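PDB 5INW: putative angiotensinogen from Lampetra fluviatilis, which binds heparin and, as a member of the serpin family, inhibits thrombin in a reaction that heparin promotes through a template mechanism. Local coordinates for residues L184-Q187 / F188-V192; M151-F154 / A155-N158; G126-R129 / A130-T134. The protein carries 1 engineered substitution. All coordinates share one frame; numbering follows the deposited sequence.

Contact 1: residues L184-Q187 / F188-V192; sequences LYRQ and FTRTV
Arg186 and Arg190 run together, one helical turn apart, and their guanidinium groups stack. They sit on the first turns of helix 186-196. In this serpin that helix links strand 168-179 to the parallel strand 200-203 as the helix of a beta-alpha-beta unit. Tyr185 is the N-cap residue.

The Arg186 side chain starts beside Thr189, with CB 4.2 Å from Thr189 OG1. CG stands opposite the backbone N across the CA-CB bond (chi1 -167°) and passes 3.6 Å from Arg190 NE. CD stays close to Arg190 NE and CZ. A bend at chi3 (70°) then lays the flat end over its partner. Arg186 NE settles over the centre of the Arg190 guanidinium, 3.4 Å from Arg190 CZ. The two planes are only 7° apart. At the tip, Arg186 NH1 stands 3.4 Å from Arg190 NH2. These are two donors of like charge, so no hydrogen bond joins them. Both arginines are exposed, and solvent probably screens the repulsion.

Below the stack, Arg186 O accepts from Arg190 N at 3.0 Å and also from Thr189 OG1. Both donors reach it from the same face of its carbonyl plane. A valine in place of Thr189 would probably cost Arg186 O its hydroxyl donor, leaving the Arg190 N-H bond. Thr189 CG2 turns the other way, toward Leu184 CB. Leu184 and Phe188 both rest on Ile382. Gln187 O repeats the double grip one residue on: Thr191 N approaches from above the carbonyl plane, while Thr191 OG1 lies in the plane, on a lone pair, 3.0 Å from Gln187 O.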
ATOM      1  N   LEU A 184     -22.582 -20.019  -0.034  1.00 57.01           N
ATOM      2  CA  LEU A 184     -22.405 -18.638   0.349  1.00 52.96           C
ATOM      3  C   LEU A 184     -23.741 -17.919   0.317  1.00 55.22           C
ATOM      4  O   LEU A 184     -24.607 -18.183  -0.550  1.00 57.25           O
ATOM      5  CB  LEU A 184     -21.431 -17.977  -0.614  1.00 49.90           C
ATOM      6  CG  LEU A 184     -20.062 -18.675  -0.744  1.00 48.99           C
ATOM      7  CD1 LEU A 184     -19.218 -17.886  -1.712  1.00 49.51           C
ATOM      8  CD2 LEU A 184     -19.263 -18.790   0.556  1.00 48.05           C
ATOM      9  N   TYR A 185     -23.930 -17.018   1.264  1.00 53.87           N
ATOM     10  CA  TYR A 185     -25.097 -16.180   1.231  1.00 56.41           C
ATOM     11  C   TYR A 185     -24.999 -15.220   0.074  1.00 56.74           C
ATOM     12  O   TYR A 185     -23.912 -14.716  -0.229  1.00 55.21           O
ATOM     13  CB  TYR A 185     -25.228 -15.383   2.512  1.00 56.40           C
ATOM     14  CG  TYR A 185     -25.558 -16.212   3.729  1.00 56.61           C
ATOM     15  CD1 TYR A 185     -26.745 -16.964   3.800  1.00 59.67           C
ATOM     16  CD2 TYR A 185     -24.726 -16.202   4.811  1.00 54.96           C
ATOM     17  CE1 TYR A 185     -27.063 -17.705   4.924  1.00 61.43           C
ATOM     18  CE2 TYR A 185     -25.025 -16.912   5.935  1.00 57.44           C
ATOM     19  CZ  TYR A 185     -26.180 -17.669   6.009  1.00 60.41           C
ATOM     20  OH  TYR A 185     -26.413 -18.310   7.216  1.00 58.59           O
ATOM     21  N   ARG A 186     -26.135 -14.964  -0.571  1.00 58.20           N
ATOM     22  CA  ARG A 186     -26.160 -14.093  -1.734  1.00 58.78           C
ATOM     23  C   ARG A 186     -25.939 -12.597  -1.436  1.00 58.48           C
ATOM     24  O   ARG A 186     -25.464 -11.835  -2.301  1.00 58.91           O
ATOM     25  CB  ARG A 186     -27.454 -14.263  -2.455  1.00 59.87           C
ATOM     26  CG  ARG A 186     -27.401 -13.633  -3.805  1.00 60.41           C
ATOM     27  CD  ARG A 186     -28.689 -13.946  -4.493  1.00 64.92           C
ATOM     28  NE  ARG A 186     -29.819 -13.234  -3.901  1.00 67.12           N
ATOM     29  CZ  ARG A 186     -31.055 -13.340  -4.348  1.00 70.80           C
ATOM     30  NH1 ARG A 186     -31.331 -14.160  -5.375  1.00 74.25           N
ATOM     31  NH2 ARG A 186     -32.016 -12.644  -3.761  1.00 72.18           N
ATOM     32  N   GLN A 187     -26.267 -12.173  -0.226  1.00 57.68           N
ATOM     33  CA  GLN A 187     -26.121 -10.774   0.107  1.00 56.77           C
ATOM     34  C   GLN A 187     -24.622 -10.490   0.204  1.00 53.99           C
ATOM     35  O   GLN A 187     -24.125  -9.388  -0.182  1.00 55.62           O
ATOM     36  CB  GLN A 187     -26.915 -10.433   1.383  1.00 56.96           C
ATOM     37  CG  GLN A 187     -28.431 -10.527   1.231  1.00 57.58           C
ATOM     38  CD  GLN A 187     -29.023 -11.869   1.637  1.00 59.67           C
ATOM     39  OE1 GLN A 187     -28.322 -12.895   1.754  1.00 59.07           O
ATOM     40  NE2 GLN A 187     -30.359 -11.884   1.819  1.00 61.70           N
ATOM     41  N   PHE A 188     -23.890 -11.508   0.644  1.00 51.70           N
ATOM     42  CA  PHE A 188     -22.436 -11.436   0.630  1.00 51.29           C
ATOM     43  C   PHE A 188     -21.858 -11.383  -0.787  1.00 50.11           C
ATOM     44  O   PHE A 188     -21.031 -10.536  -1.067  1.00 51.81           O
ATOM     45  CB  PHE A 188     -21.813 -12.591   1.397  1.00 50.83           C
ATOM     46  CG  PHE A 188     -20.327 -12.627   1.287  1.00 50.09           C
ATOM     47  CD1 PHE A 188     -19.538 -11.760   2.062  1.00 49.38           C
ATOM     48  CD2 PHE A 188     -19.696 -13.502   0.417  1.00 51.45           C
ATOM     49  CE1 PHE A 188     -18.149 -11.787   2.007  1.00 47.64           C
ATOM     50  CE2 PHE A 188     -18.285 -13.527   0.337  1.00 51.17           C
ATOM     51  CZ  PHE A 188     -17.516 -12.661   1.127  1.00 48.45           C
ATOM     52  N   THR A 189     -22.291 -12.267  -1.684  1.00 50.59           N
ATOM     53  CA  THR A 189     -21.677 -12.346  -3.026  1.00 47.94           C
ATOM     54  C   THR A 189     -21.947 -11.162  -3.902  1.00 46.92           C
ATOM     55  O   THR A 189     -21.064 -10.726  -4.638  1.00 45.67           O
ATOM     56  CB  THR A 189     -22.147 -13.565  -3.817  1.00 48.73           C
ATOM     57  OG1 THR A 189     -23.569 -13.581  -3.880  1.00 48.43           O
ATOM     58  CG2 THR A 189     -21.644 -14.786  -3.165  1.00 49.18           C
ATOM     59  N   ARG A 190     -23.137 -10.621  -3.749  1.00 48.54           N
ATOM     60  CA  ARG A 190     -23.541  -9.441  -4.453  1.00 52.23           C
ATOM     61  C   ARG A 190     -22.925  -8.173  -3.907  1.00 55.08           C
ATOM     62  O   ARG A 190     -22.600  -7.292  -4.722  1.00 59.06           O
ATOM     63  CB  ARG A 190     -25.044  -9.266  -4.400  1.00 53.27           C
ATOM     64  CG  ARG A 190     -25.742 -10.337  -5.155  1.00 53.63           C
ATOM     65  CD  ARG A 190     -27.208 -10.059  -5.145  1.00 55.83           C
ATOM     66  NE  ARG A 190     -27.874 -10.902  -6.136  1.00 57.57           N
ATOM     67  CZ  ARG A 190     -29.181 -10.942  -6.342  1.00 57.77           C
ATOM     68  NH1 ARG A 190     -29.978 -10.152  -5.652  1.00 59.07           N
ATOM     69  NH2 ARG A 190     -29.680 -11.788  -7.223  1.00 58.07           N
ATOM     70  N   THR A 191     -22.788  -8.006  -2.582  1.00 56.62           N
ATOM     71  CA  THR A 191     -22.078  -6.791  -2.112  1.00 59.35           C
ATOM     72  C   THR A 191     -20.609  -6.862  -2.505  1.00 56.36           C
ATOM     73  O   THR A 191     -20.036  -5.809  -2.777  1.00 56.14           O
ATOM     74  CB  THR A 191     -22.166  -6.467  -0.616  1.00 58.67           C
ATOM     75  OG1 THR A 191     -21.748  -7.597   0.064  1.00 60.41           O
ATOM     76  CG2 THR A 191     -23.578  -6.144  -0.168  1.00 62.24           C
ATOM     77  N   VAL A 192     -20.009  -8.048  -2.573  1.00 54.84           N
ATOM     78  CA  VAL A 192     -18.621  -8.090  -3.082  1.00 57.63           C
ATOM     79  C   VAL A 192     -18.485  -7.874  -4.582  1.00 55.10           C
ATOM     80  O   VAL A 192     -17.443  -7.368  -5.019  1.00 58.01           O
ATOM     81  CB  VAL A 192     -17.733  -9.313  -2.650  1.00 57.22           C
ATOM     82  CG1 VAL A 192     -17.831  -9.557  -1.145  1.00 56.70           C
ATOM     83  CG2 VAL A 192     -18.016 -10.540  -3.472  1.00 57.81           C
TER

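Contact 2: residues M151-F154 / A155-N158; sequences MKYF and ARLN
The side-chain amide of Asn158 rests over one face of the Phe154 ring. Its ND2 is 3.3 Å from Phe154 CE2, above the plane and displaced toward the rim. Ring and amide planes stand 82° apart, so the amide meets the ring nearly upright. ND2 is also near Phe154 O, but the angle is too poor for a hydrogen bond. That carbonyl is satisfied by the backbone instead: Asn158 N donates to Phe154 O at 3.1 Å and 173°. Leu157 N donates in the same way to Tyr153 O. The preceding turn is looser, and Phe154 N bonds weakly to Met151 O, at 3.4 Å.

The segment belongs to helix 150-161, which corresponds to helix D of the serpin fold. In antithrombin that helix carries the heparin site. Its inner side packs on helices 77-96 and 110-122, with Phe154 touching Val85 and Ala114. Leu157 also meets Thr21 of the separate C-terminal peptide chain.

The outer side is basic. Arg156 bends at chi3 (-39°), which brings its guanidinium back alongside Lys152 and Tyr153. Lys152 CE lies at the guanidinium edge, in its plane, 3.4 Å from Arg156 NH2. Tyr153 CD1 stands over one guanidinium face. Lys152 NZ and Arg156 NH2, both donors, are 4.3 Å apart.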
ATOM      1  N   MET A 151     -18.843   1.800   3.278  1.00104.31           N
ATOM      2  CA  MET A 151     -18.168   1.145   2.141  1.00100.28           C
ATOM      3  C   MET A 151     -18.639   1.555   0.729  1.00 91.21           C
ATOM      4  O   MET A 151     -17.947   1.243  -0.237  1.00 81.65           O
ATOM      5  CB  MET A 151     -18.207  -0.401   2.280  1.00105.38           C
ATOM      6  CG  MET A 151     -17.245  -0.963   3.320  1.00108.99           C
ATOM      7  SD  MET A 151     -17.300  -2.756   3.479  1.00122.87           S
ATOM      8  CE  MET A 151     -18.930  -3.137   4.160  1.00125.04           C
ATOM      9  N   LYS A 152     -19.797   2.211   0.593  1.00 89.14           N
ATOM     10  CA  LYS A 152     -20.278   2.625  -0.741  1.00 85.95           C
ATOM     11  C   LYS A 152     -19.344   3.668  -1.370  1.00 84.79           C
ATOM     12  O   LYS A 152     -19.104   3.587  -2.567  1.00 76.55           O
ATOM     13  CB  LYS A 152     -21.735   3.126  -0.785  1.00 88.58           C
ATOM     14  CG  LYS A 152     -22.139   3.578  -2.204  1.00 92.15           C
ATOM     15  CD  LYS A 152     -23.634   3.779  -2.487  1.00 98.03           C
ATOM     16  CE  LYS A 152     -23.847   4.377  -3.879  1.00 99.46           C
ATOM     17  NZ  LYS A 152     -25.264   4.414  -4.329  1.00 98.51           N
ATOM     18  N   TYR A 153     -18.828   4.626  -0.573  1.00 85.24           N
ATOM     19  CA  TYR A 153     -17.954   5.693  -1.083  1.00 82.71           C
ATOM     20  C   TYR A 153     -16.484   5.213  -1.193  1.00 78.18           C
ATOM     21  O   TYR A 153     -15.683   5.870  -1.853  1.00 78.77           O
ATOM     22  CB  TYR A 153     -18.035   6.977  -0.253  1.00 87.23           C
ATOM     23  CG  TYR A 153     -19.440   7.416   0.171  1.00 98.97           C
ATOM     24  CD1 TYR A 153     -20.302   8.096  -0.701  1.00102.07           C
ATOM     25  CD2 TYR A 153     -19.896   7.172   1.485  1.00105.54           C
ATOM     26  CE1 TYR A 153     -21.573   8.498  -0.265  1.00108.40           C
ATOM     27  CE2 TYR A 153     -21.158   7.566   1.922  1.00110.22           C
ATOM     28  CZ  TYR A 153     -22.001   8.223   1.055  1.00112.83           C
ATOM     29  OH  TYR A 153     -23.254   8.588   1.537  1.00113.87           O
ATOM     30  N   PHE A 154     -16.158   4.054  -0.610  1.00 71.63           N
ATOM     31  CA  PHE A 154     -14.904   3.343  -0.894  1.00 67.77           C
ATOM     32  C   PHE A 154     -14.780   2.861  -2.370  1.00 66.60           C
ATOM     33  O   PHE A 154     -13.729   2.976  -2.986  1.00 70.64           O
ATOM     34  CB  PHE A 154     -14.750   2.147   0.062  1.00 68.69           C
ATOM     35  CG  PHE A 154     -13.424   1.479  -0.031  1.00 67.28           C
ATOM     36  CD1 PHE A 154     -12.282   2.130   0.407  1.00 66.48           C
ATOM     37  CD2 PHE A 154     -13.296   0.217  -0.606  1.00 68.60           C
ATOM     38  CE1 PHE A 154     -11.033   1.535   0.303  1.00 62.46           C
ATOM     39  CE2 PHE A 154     -12.040  -0.381  -0.725  1.00 68.04           C
ATOM     40  CZ  PHE A 154     -10.907   0.277  -0.251  1.00 64.40           C
ATOM     41  N   ALA A 155     -15.847   2.315  -2.940  1.00 65.41           N
ATOM     42  CA  ALA A 155     -15.865   1.934  -4.344  1.00 64.75           C
ATOM     43  C   ALA A 155     -15.816   3.172  -5.244  1.00 64.43           C
ATOM     44  O   ALA A 155     -15.261   3.100  -6.348  1.00 62.90           O
ATOM     45  CB  ALA A 155     -17.088   1.063  -4.674  1.00 66.45           C
ATOM     46  N   ARG A 156     -16.396   4.291  -4.804  1.00 65.51           N
ATOM     47  CA  ARG A 156     -16.310   5.521  -5.601  1.00 71.18           C
ATOM     48  C   ARG A 156     -14.884   6.034  -5.694  1.00 69.75           C
ATOM     49  O   ARG A 156     -14.430   6.398  -6.794  1.00 71.18           O
ATOM     50  CB  ARG A 156     -17.210   6.645  -5.090  1.00 76.93           C
ATOM     51  CG  ARG A 156     -17.377   7.785  -6.127  1.00 82.91           C
ATOM     52  CD  ARG A 156     -18.682   8.534  -5.968  1.00 87.87           C
ATOM     53  NE  ARG A 156     -19.729   7.555  -5.631  1.00 93.39           N
ATOM     54  CZ  ARG A 156     -20.906   7.842  -5.064  1.00 97.85           C
ATOM     55  NH1 ARG A 156     -21.288   9.107  -4.860  1.00 99.61           N
ATOM     56  NH2 ARG A 156     -21.738   6.848  -4.762  1.00 96.75           N
ATOM     57  N   LEU A 157     -14.199   6.080  -4.542  1.00 66.93           N
ATOM     58  CA  LEU A 157     -12.759   6.408  -4.471  1.00 64.41           C
ATOM     59  C   LEU A 157     -11.959   5.541  -5.441  1.00 60.91           C
ATOM     60  O   LEU A 157     -11.279   6.069  -6.289  1.00 60.36           O
ATOM     61  CB  LEU A 157     -12.197   6.219  -3.042  1.00 64.42           C
ATOM     62  CG  LEU A 157     -10.695   6.522  -2.815  1.00 60.98           C
ATOM     63  CD1 LEU A 157     -10.430   7.996  -3.056  1.00 59.43           C
ATOM     64  CD2 LEU A 157     -10.161   6.110  -1.443  1.00 58.06           C
ATOM     65  N   ASN A 158     -12.071   4.220  -5.338  1.00 59.22           N
ATOM     66  CA  ASN A 158     -11.331   3.345  -6.242  1.00 60.85           C
ATOM     67  C   ASN A 158     -11.660   3.579  -7.718  1.00 59.34           C
ATOM     68  O   ASN A 158     -10.769   3.637  -8.554  1.00 57.29           O
ATOM     69  CB  ASN A 158     -11.456   1.895  -5.815  1.00 62.07           C
ATOM     70  CG  ASN A 158     -10.692   1.630  -4.523  1.00 65.65           C
ATOM     71  OD1 ASN A 158      -9.608   2.185  -4.309  1.00 68.42           O
ATOM     72  ND2 ASN A 158     -11.240   0.774  -3.664  1.00 67.58           N
TER

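Contact 3: residues G126-R129 / A130-T134; sequences GSTR and AELDT
Arg129 and Asp133 are joined twice, by a salt bridge between side chains and by a backbone hydrogen bond from Asp133 N to Arg129 O of 2.8 Å. They lie one turn apart on helix 126-136, which corresponds to helix C of the serpin fold. The salt bridge is purely one of charge. Asp133 OD1 is 3.4 Å from Arg129 NH1, yet it sits off the guanidinium plane, so the N-H groups aim past it. Asp133 OD2 stands over the centre of the guanidinium face, and the two flat groups are 88° apart. Arg129 CG is opposite the backbone N (chi1 163°), and the chain then bends at chi2, which carries the guanidinium under the carboxylate, its face toward OD2.

The other backbone bonds are regular. Ala130 N donates to Gly126 O at 2.9 Å, and Glu131 N to Ser127 O at 3.0 Å. A water donates to Glu131 OE1 at 2.9 Å and, weakly, to Thr128 O.

Outside the helix, Ser127 OG and Thr128 OG1 are hydrogen-bonded to Ser371 OG, Glu131 OE1 is bonded to Ser371 N, and Thr128 OG1 also pairs with Asp378 N.

Farther round, Leu132 packs on Val120 and Thr121 of helix 110-122 and on Met372. Within the helix, Leu132 CD1 reaches to 4.3 Å from Thr128 CG2.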
ATOM      1  N   GLY A 126     -21.161  -9.113  14.365  1.00 60.26           N
ATOM      2  CA  GLY A 126     -20.915  -8.992  15.801  1.00 62.10           C
ATOM      3  C   GLY A 126     -19.661  -8.214  16.181  1.00 61.61           C
ATOM      4  O   GLY A 126     -19.352  -7.170  15.574  1.00 60.78           O
ATOM      5  N   SER A 127     -18.970  -8.705  17.208  1.00 64.04           N
ATOM      6  CA  SER A 127     -17.720  -8.092  17.667  1.00 68.29           C
ATOM      7  C   SER A 127     -16.717  -7.914  16.489  1.00 69.15           C
ATOM      8  O   SER A 127     -16.090  -6.852  16.369  1.00 71.04           O
ATOM      9  CB  SER A 127     -17.063  -8.920  18.812  1.00 69.05           C
ATOM     10  OG  SER A 127     -16.438 -10.110  18.295  1.00 70.67           O
ATOM     11  N   THR A 128     -16.613  -8.939  15.624  1.00 64.51           N
ATOM     12  CA  THR A 128     -15.706  -8.931  14.488  1.00 57.74           C
ATOM     13  C   THR A 128     -15.949  -7.787  13.488  1.00 57.09           C
ATOM     14  O   THR A 128     -15.015  -7.085  13.124  1.00 54.22           O
ATOM     15  CB  THR A 128     -15.786 -10.273  13.783  1.00 56.23           C
ATOM     16  OG1 THR A 128     -15.536 -11.297  14.753  1.00 56.34           O
ATOM     17  CG2 THR A 128     -14.754 -10.360  12.644  1.00 56.55           C
ATOM     18  N   ARG A 129     -17.199  -7.663  13.046  1.00 59.24           N
ATOM     19  CA  ARG A 129     -17.698  -6.550  12.250  1.00 61.83           C
ATOM     20  C   ARG A 129     -17.344  -5.255  12.977  1.00 62.23           C
ATOM     21  O   ARG A 129     -16.744  -4.381  12.382  1.00 63.43           O
ATOM     22  CB  ARG A 129     -19.232  -6.720  11.965  1.00 67.61           C
ATOM     23  CG  ARG A 129     -20.103  -5.525  11.498  1.00 75.18           C
ATOM     24  CD  ARG A 129     -21.152  -5.900  10.456  1.00 82.18           C
ATOM     25  NE  ARG A 129     -21.848  -4.740   9.876  1.00 88.31           N
ATOM     26  CZ  ARG A 129     -21.376  -3.985   8.869  1.00 96.52           C
ATOM     27  NH1 ARG A 129     -20.205  -4.237   8.277  1.00 94.25           N
ATOM     28  NH2 ARG A 129     -22.093  -2.957   8.438  1.00 99.80           N
ATOM     29  N   ALA A 130     -17.701  -5.116  14.250  1.00 65.17           N
ATOM     30  CA  ALA A 130     -17.498  -3.824  14.967  1.00 70.40           C
ATOM     31  C   ALA A 130     -16.051  -3.306  14.974  1.00 68.00           C
ATOM     32  O   ALA A 130     -15.780  -2.180  14.537  1.00 68.54           O
ATOM     33  CB  ALA A 130     -18.023  -3.903  16.399  1.00 73.77           C
ATOM     34  N   GLU A 131     -15.148  -4.122  15.498  1.00 66.62           N
ATOM     35  CA  GLU A 131     -13.707  -3.835  15.475  1.00 64.43           C
ATOM     36  C   GLU A 131     -13.231  -3.389  14.104  1.00 63.87           C
ATOM     37  O   GLU A 131     -12.459  -2.420  13.975  1.00 61.52           O
ATOM     38  CB  GLU A 131     -12.952  -5.093  15.840  1.00 62.87           C
ATOM     39  CG  GLU A 131     -13.109  -5.521  17.284  1.00 64.03           C
ATOM     40  CD  GLU A 131     -12.251  -6.724  17.637  1.00 65.01           C
ATOM     41  OE1 GLU A 131     -11.470  -7.214  16.760  1.00 61.87           O
ATOM     42  OE2 GLU A 131     -12.344  -7.182  18.817  1.00 67.94           O
ATOM     43  N   LEU A 132     -13.675  -4.144  13.091  1.00 65.07           N
ATOM     44  CA  LEU A 132     -13.339  -3.878  11.682  1.00 66.11           C
ATOM     45  C   LEU A 132     -13.885  -2.550  11.122  1.00 68.33           C
ATOM     46  O   LEU A 132     -13.143  -1.842  10.420  1.00 66.51           O
ATOM     47  CB  LEU A 132     -13.771  -5.052  10.779  1.00 65.14           C
ATOM     48  CG  LEU A 132     -12.750  -6.187  10.603  1.00 66.03           C
ATOM     49  CD1 LEU A 132     -13.362  -7.362   9.879  1.00 68.11           C
ATOM     50  CD2 LEU A 132     -11.548  -5.732   9.804  1.00 63.74           C
ATOM     51  N   ASP A 133     -15.162  -2.239  11.417  1.00 68.79           N
ATOM     52  CA  ASP A 133     -15.763  -0.920  11.110  1.00 68.54           C
ATOM     53  C   ASP A 133     -14.998   0.193  11.791  1.00 67.44           C
ATOM     54  O   ASP A 133     -14.683   1.199  11.164  1.00 68.10           O
ATOM     55  CB  ASP A 133     -17.218  -0.792  11.593  1.00 72.45           C
ATOM     56  CG  ASP A 133     -18.211  -1.722  10.870  1.00 74.64           C
ATOM     57  OD1 ASP A 133     -18.029  -2.035   9.690  1.00 73.26           O
ATOM     58  OD2 ASP A 133     -19.226  -2.098  11.495  1.00 79.52           O
ATOM     59  N   THR A 134     -14.679   0.031  13.080  1.00 70.55           N
ATOM     60  CA  THR A 134     -13.934   1.102  13.775  1.00 71.38           C
ATOM     61  C   THR A 134     -12.538   1.289  13.111  1.00 68.86           C
ATOM     62  O   THR A 134     -12.166   2.404  12.779  1.00 70.52           O
ATOM     63  CB  THR A 134     -13.958   1.000  15.320  1.00 68.35           C
ATOM     64  OG1 THR A 134     -13.442  -0.259  15.741  1.00 71.62           O
ATOM     65  CG2 THR A 134     -15.384   1.150  15.832  1.00 66.93           C
TER
HETATM   66  O   HOH W   1     -11.751  -7.990  13.997  1.00 62.87           O

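How the contacts relate
The three contacts lie on successive helices of the serpin body. Contact 2 is the innermost, its centre about 16 Å from the centre of the chain; contact 3 follows at about 21 Å and contact 1, on the surface, at about 25 Å. Contacts 2 and 3 both pack on helix 110-122. Contact 2 also reaches the helix of contact 1, through Leu195 and Phe196. None of the three touches another directly. Their chemistry differs with place. Contact 1 stacks two like-charged groups at the surface, contact 3 pairs opposite charges, and contact 2 has an aromatic-amide inner side and a basic outer one.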